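Local coordinates for thioredoxin domain-containing protein (Silicibacter pomeroyi, PDB 3EYT) that is of unknown function but has a thioredoxin-like fold of the AhpC/TSA family, consistent with an oxidoreductase or antioxidant role, at residues A85-E89 and Y90-F94; A145-A148 and T149-E153. One frame throughout, in Å; residues are numbered along the deposited sequence.

Interaction 1 (A85-E89 and Y90-F94); sequences AFLHE and YRIKF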
loop_
_atom_site.group_PDB
_atom_site.type_symbol
_atom_site.label_atom_id
_atom_site.label_comp_id
_atom_site.label_asym_id
_atom_site.label_seq_id
_atom_site.Cartn_x
_atom_site.Cartn_y
_atom_site.Cartn_z
ATOM N N ALA C 85 7.823 8.827 3.677
ATOM C CA ALA C 85 8.362 8.835 5.055
ATOM C C ALA C 85 9.823 8.410 5.066
ATOM O O ALA C 85 10.649 9.024 5.736
ATOM C CB ALA C 85 7.535 7.945 5.961
ATOM N N PHE C 86 10.150 7.407 4.262
ATOM C CA PHE C 86 11.530 6.944 4.144
ATOM C C PHE C 86 12.482 8.031 3.623
ATOM O O PHE C 86 13.602 8.219 4.159
ATOM C CB PHE C 86 11.556 5.705 3.219
ATOM C CG PHE C 86 12.931 5.214 2.911
ATOM C CD1 PHE C 86 13.574 4.339 3.770
ATOM C CD2 PHE C 86 13.561 5.584 1.723
ATOM C CE1 PHE C 86 14.865 3.842 3.457
ATOM C CE2 PHE C 86 14.851 5.119 1.407
ATOM C CZ PHE C 86 15.503 4.252 2.276
ATOM N N LEU C 87 12.046 8.753 2.593
ATOM C CA LEU C 87 12.856 9.835 2.034
ATOM C C LEU C 87 13.050 10.954 3.052
ATOM O O LEU C 87 14.123 11.537 3.128
ATOM C CB LEU C 87 12.240 10.412 0.761
ATOM C CG LEU C 87 11.995 9.459 -0.401
ATOM C CD1 LEU C 87 11.264 10.184 -1.501
ATOM C CD2 LEU C 87 13.329 8.896 -0.875
ATOM N N HIS C 88 12.013 11.248 3.825
ATOM C CA HIS C 88 12.132 12.220 4.912
ATOM C C HIS C 88 13.156 11.773 5.991
ATOM O O HIS C 88 14.136 12.497 6.270
ATOM C CB HIS C 88 10.756 12.516 5.539
ATOM C CG HIS C 88 10.795 13.545 6.621
ATOM N ND1 HIS C 88 10.821 13.218 7.964
ATOM C CD2 HIS C 88 10.846 14.895 6.563
ATOM C CE1 HIS C 88 10.873 14.324 8.685
ATOM N NE2 HIS C 88 10.889 15.355 7.860
ATOM N N GLU C 89 12.955 10.586 6.569
ATOM C CA GLU C 89 13.832 10.089 7.661
ATOM C C GLU C 89 15.287 10.003 7.290
ATOM O O GLU C 89 16.165 10.298 8.106
ATOM C CB GLU C 89 13.411 8.702 8.141
ATOM C CG GLU C 89 12.142 8.718 8.936
ATOM C CD GLU C 89 12.267 9.587 10.152
ATOM O OE1 GLU C 89 11.563 10.636 10.215
ATOM O OE2 GLU C 89 13.108 9.246 11.026
ATOM N N TYR C 90 15.547 9.593 6.059
ATOM C CA TYR C 90 16.902 9.425 5.590
ATOM C C TYR C 90 17.431 10.667 4.879
ATOM O O TYR C 90 18.500 10.613 4.249
ATOM C CB TYR C 90 16.969 8.215 4.668
ATOM C CG TYR C 90 16.969 6.929 5.454
ATOM C CD1 TYR C 90 15.765 6.330 5.863
ATOM C CD2 TYR C 90 18.171 6.326 5.813
ATOM C CE1 TYR C 90 15.781 5.171 6.616
ATOM C CE2 TYR C 90 18.191 5.166 6.580
ATOM C CZ TYR C 90 17.001 4.587 6.942
ATOM O OH TYR C 90 17.030 3.424 7.671
ATOM N N ARG C 91 16.665 11.759 4.923
ATOM C CA ARG C 91 17.061 13.014 4.270
ATOM C C ARG C 91 17.573 12.869 2.832
ATOM O O ARG C 91 18.617 13.407 2.463
ATOM C CB ARG C 91 18.122 13.727 5.097
ATOM C CG ARG C 91 17.715 13.924 6.519
ATOM C CD ARG C 91 18.863 14.615 7.241
ATOM N NE ARG C 91 18.669 14.544 8.678
ATOM C CZ ARG C 91 19.583 14.110 9.543
ATOM N NH1 ARG C 91 20.788 13.721 9.120
ATOM N NH2 ARG C 91 19.295 14.081 10.837
ATOM N N ILE C 92 16.815 12.156 2.017
ATOM C CA ILE C 92 17.114 12.017 0.615
ATOM C C ILE C 92 16.383 13.144 -0.097
ATOM O O ILE C 92 15.146 13.187 -0.096
ATOM C CB ILE C 92 16.628 10.663 0.128
ATOM C CG1 ILE C 92 17.399 9.572 0.885
ATOM C CG2 ILE C 92 16.747 10.569 -1.417
ATOM C CD1 ILE C 92 16.676 8.214 0.940
ATOM N N LYS C 93 17.147 14.073 -0.669
ATOM C CA LYS C 93 16.584 15.303 -1.177
ATOM C C LYS C 93 16.570 15.354 -2.707
ATOM O O LYS C 93 15.928 16.236 -3.290
ATOM C CB LYS C 93 17.371 16.531 -0.659
ATOM C CG LYS C 93 17.590 16.676 0.855
ATOM C CD LYS C 93 16.309 16.648 1.651
ATOM C CE LYS C 93 16.594 16.914 3.145
ATOM N NZ LYS C 93 17.265 18.243 3.403
ATOM N N PHE C 94 17.289 14.449 -3.364
ATOM C CA PHE C 94 17.275 14.431 -4.848
ATOM C C PHE C 94 15.991 13.768 -5.412
ATOM O O PHE C 94 15.280 13.079 -4.674
ATOM C CB PHE C 94 18.552 13.815 -5.418
ATOM C CG PHE C 94 18.825 12.426 -4.941
ATOM C CD1 PHE C 94 18.065 11.352 -5.406
ATOM C CD2 PHE C 94 19.856 12.189 -4.025
ATOM C CE1 PHE C 94 18.324 10.044 -4.935
ATOM C CE2 PHE C 94 20.134 10.916 -3.568
ATOM C CZ PHE C 94 19.365 9.828 -4.024
#
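Ile92 N reaches back to Leu87 O at 3.0 Å, lying in the carbonyl plane, while Arg91 N binds His88 O at 3.0 Å from well above that carbonyl's plane. Together these two bonds make a Schellman motif that ends helix 80-89, with Arg91 as its C-prime residue. Arg91 has positive phi (47°), a conformation most easily taken by glycine; its CB points away from the helix and the long charged chain is exposed, which suits arginine. One residue earlier, Tyr90 N still makes the regular helical bond to Phe86 O (3.0 Å), and the edge of the Tyr90 ring meets this same oxygen, CD1 to O 3.3 Å.

The apolar side chains pack beneath this cap. A chi1 of 174° sets the Phe86 ring opposite its own amide and beside the carbonyl carbon, bringing CE1 within 3.5 Å of Tyr90 CE1. The two rings lie oblique, their planes at 34°. Elsewhere on the Phe86 ring, CE2 meets Ile92 CD1 at 3.6 Å, and the Leu87 side chain crosses that of Ile92 at about a right angle, Leu87 CD2 lying 3.8 Å from Ile92 CG2. Replacing Phe86 with an alanine would probably leave both the Tyr90 ring and Ile92 CD1 without their shared partner and let the tyrosine turn more freely. Ile48 of helix 41-57 also packs on Phe86 and Ile92. The turn thus pairs the carbonyls of Phe86, Leu87 and His88 with amides of the departing chain, burying apolar Phe86, Leu87 and Ile92, while Glu89 hydrogen-bonds His74 of the second subunit.

Interaction 2 (A145-A148 and T149-E153); sequences AEIA and TLLGE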
loop_
_atom_site.group_PDB
_atom_site.type_symbol
_atom_site.label_atom_id
_atom_site.label_comp_id
_atom_site.label_asym_id
_atom_site.label_seq_id
_atom_site.Cartn_x
_atom_site.Cartn_y
_atom_site.Cartn_z
ATOM N N ALA C 145 35.827 7.711 -11.901
ATOM C CA ALA C 145 36.521 7.645 -13.188
ATOM C C ALA C 145 35.513 7.583 -14.372
ATOM O O ALA C 145 35.649 8.320 -15.372
ATOM C CB ALA C 145 37.489 6.454 -13.215
ATOM N N GLU C 146 34.485 6.744 -14.249
ATOM C CA GLU C 146 33.483 6.638 -15.328
ATOM C C GLU C 146 32.721 7.938 -15.524
ATOM O O GLU C 146 32.506 8.358 -16.685
ATOM C CB GLU C 146 32.480 5.498 -15.100
ATOM C CG GLU C 146 33.087 4.110 -14.912
ATOM C CD GLU C 146 32.034 3.063 -14.495
ATOM O OE1 GLU C 146 31.059 3.392 -13.758
ATOM O OE2 GLU C 146 32.198 1.901 -14.906
ATOM N N ILE C 147 32.346 8.596 -14.420
ATOM C CA ILE C 147 31.637 9.889 -14.504
ATOM C C ILE C 147 32.508 10.972 -15.178
ATOM O O ILE C 147 32.034 11.729 -16.053
ATOM C CB ILE C 147 31.114 10.337 -13.112
ATOM C CG1 ILE C 147 29.957 9.439 -12.648
ATOM C CG2 ILE C 147 30.635 11.785 -13.114
ATOM C CD1 ILE C 147 29.663 9.581 -11.129
ATOM N N ALA C 148 33.781 11.022 -14.807
ATOM C CA ALA C 148 34.720 11.956 -15.458
ATOM C C ALA C 148 34.863 11.703 -16.951
ATOM O O ALA C 148 34.913 12.635 -17.729
ATOM C CB ALA C 148 36.088 11.896 -14.790
ATOM N N THR C 149 34.938 10.444 -17.348
ATOM C CA THR C 149 35.063 10.095 -18.760
ATOM C C THR C 149 33.873 10.639 -19.557
ATOM O O THR C 149 34.045 11.238 -20.637
ATOM C CB THR C 149 35.188 8.562 -18.942
ATOM O OG1 THR C 149 36.344 8.106 -18.228
ATOM C CG2 THR C 149 35.291 8.170 -20.452
ATOM N N LEU C 150 32.686 10.441 -19.003
ATOM C CA LEU C 150 31.434 10.911 -19.601
ATOM C C LEU C 150 31.349 12.440 -19.609
ATOM O O LEU C 150 30.911 13.051 -20.612
ATOM C CB LEU C 150 30.233 10.286 -18.871
ATOM C CG LEU C 150 30.105 8.760 -18.957
ATOM C CD1 LEU C 150 28.765 8.278 -18.382
ATOM C CD2 LEU C 150 30.234 8.329 -20.414
ATOM N N LEU C 151 31.779 13.062 -18.511
ATOM C CA LEU C 151 31.865 14.524 -18.445
ATOM C C LEU C 151 32.901 15.079 -19.426
ATOM O O LEU C 151 32.755 16.206 -19.908
ATOM C CB LEU C 151 32.198 15.008 -17.031
ATOM C CG LEU C 151 31.097 14.865 -15.981
ATOM C CD1 LEU C 151 31.628 15.348 -14.645
ATOM C CD2 LEU C 151 29.851 15.659 -16.399
ATOM N N GLY C 152 33.919 14.279 -19.733
ATOM C CA GLY C 152 34.972 14.671 -20.687
ATOM C C GLY C 152 34.524 14.727 -22.142
ATOM O O GLY C 152 35.187 15.348 -22.978
ATOM N N GLU C 153 33.400 14.081 -22.442
ATOM C CA GLU C 153 32.871 13.991 -23.802
ATOM C C GLU C 153 32.162 15.278 -24.227
ATOM O O GLU C 153 31.594 15.996 -23.400
ATOM C CB GLU C 153 31.932 12.787 -23.928
ATOM C CG GLU C 153 32.645 11.458 -23.769
ATOM C CD GLU C 153 31.757 10.221 -23.946
ATOM O OE1 GLU C 153 30.498 10.296 -23.856
ATOM O OE2 GLU C 153 32.346 9.140 -24.178
#
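From Thr149 N to Ala145 O, Leu150 N to Glu146 O and Leu151 N to Ile147 O, regular i to i+4 bonds carry the last turns of helix 140-151, and Gly152 N adds a more bent one to Ala148 O (2.8 Å, N-H...O angle 135°).

Thr149 adds a side-chain hydrogen bond within the helix itself. Its OG1 stands beside its own backbone N (chi1 -59°), which turns the hydroxyl back along the helix to donate to Ala145 O at 2.9 Å. That carbonyl is therefore gripped twice by one residue: the amide comes from one face of the carbonyl plane, and the hydroxyl from the opposite face, 38° out of the plane. The bond gives the threonine hydroxyl an acceptor within the helix, which fits this exposed position.

On another side of the helix, Ile147 and Leu151 lie side by side and point the same way, with Ile147 CG2 4.0 Å from Leu151 CD1, a light contact between the branch methyl of the isoleucine and a terminal methyl of the leucine one turn on. Leu151 CG also rests 3.3 Å from Ile147 O, and Leu150 CG makes the equivalent approach to Glu146 O, also at 3.3 Å. Ala145 and Ala148 are exposed, where alanine's high helix propensity suits it.

Ile147, Leu150 and Leu151 form the apolar stripe that lays the helix against the sheet. Ile147 reaches Val32 of strand 30-36 and Leu123 of strand 120-124, Leu150 sits on Val30 and Leu123, and Leu151 packs on Val30 and Phe58, the latter in a loop. Towards strand 129-135, Glu146 hydrogen-bonds His134, and just past the helix Glu153 forms a salt bridge with Arg131.

How the interactions relate
Both interactions lie at the C-terminal ends of helices, interaction 1 running on into the loop before strand 96-99. Both are partly buried, but interaction 2 is the more surface-like: Ile147 and Leu150 are buried and four of its residues exposed, against three buried and two exposed in interaction 1. Aromatic and aliphatic side chains meet one another in interaction 1, against helix 41-57 and beside the second subunit. In interaction 2 backbone bonds dominate, and the apolar side chains are spent on strands 30-36 and 120-124. The centres of interactions 1 and 2 are about 28 Å apart, and the two do not touch; interaction 2 meets no other chain of the assembly.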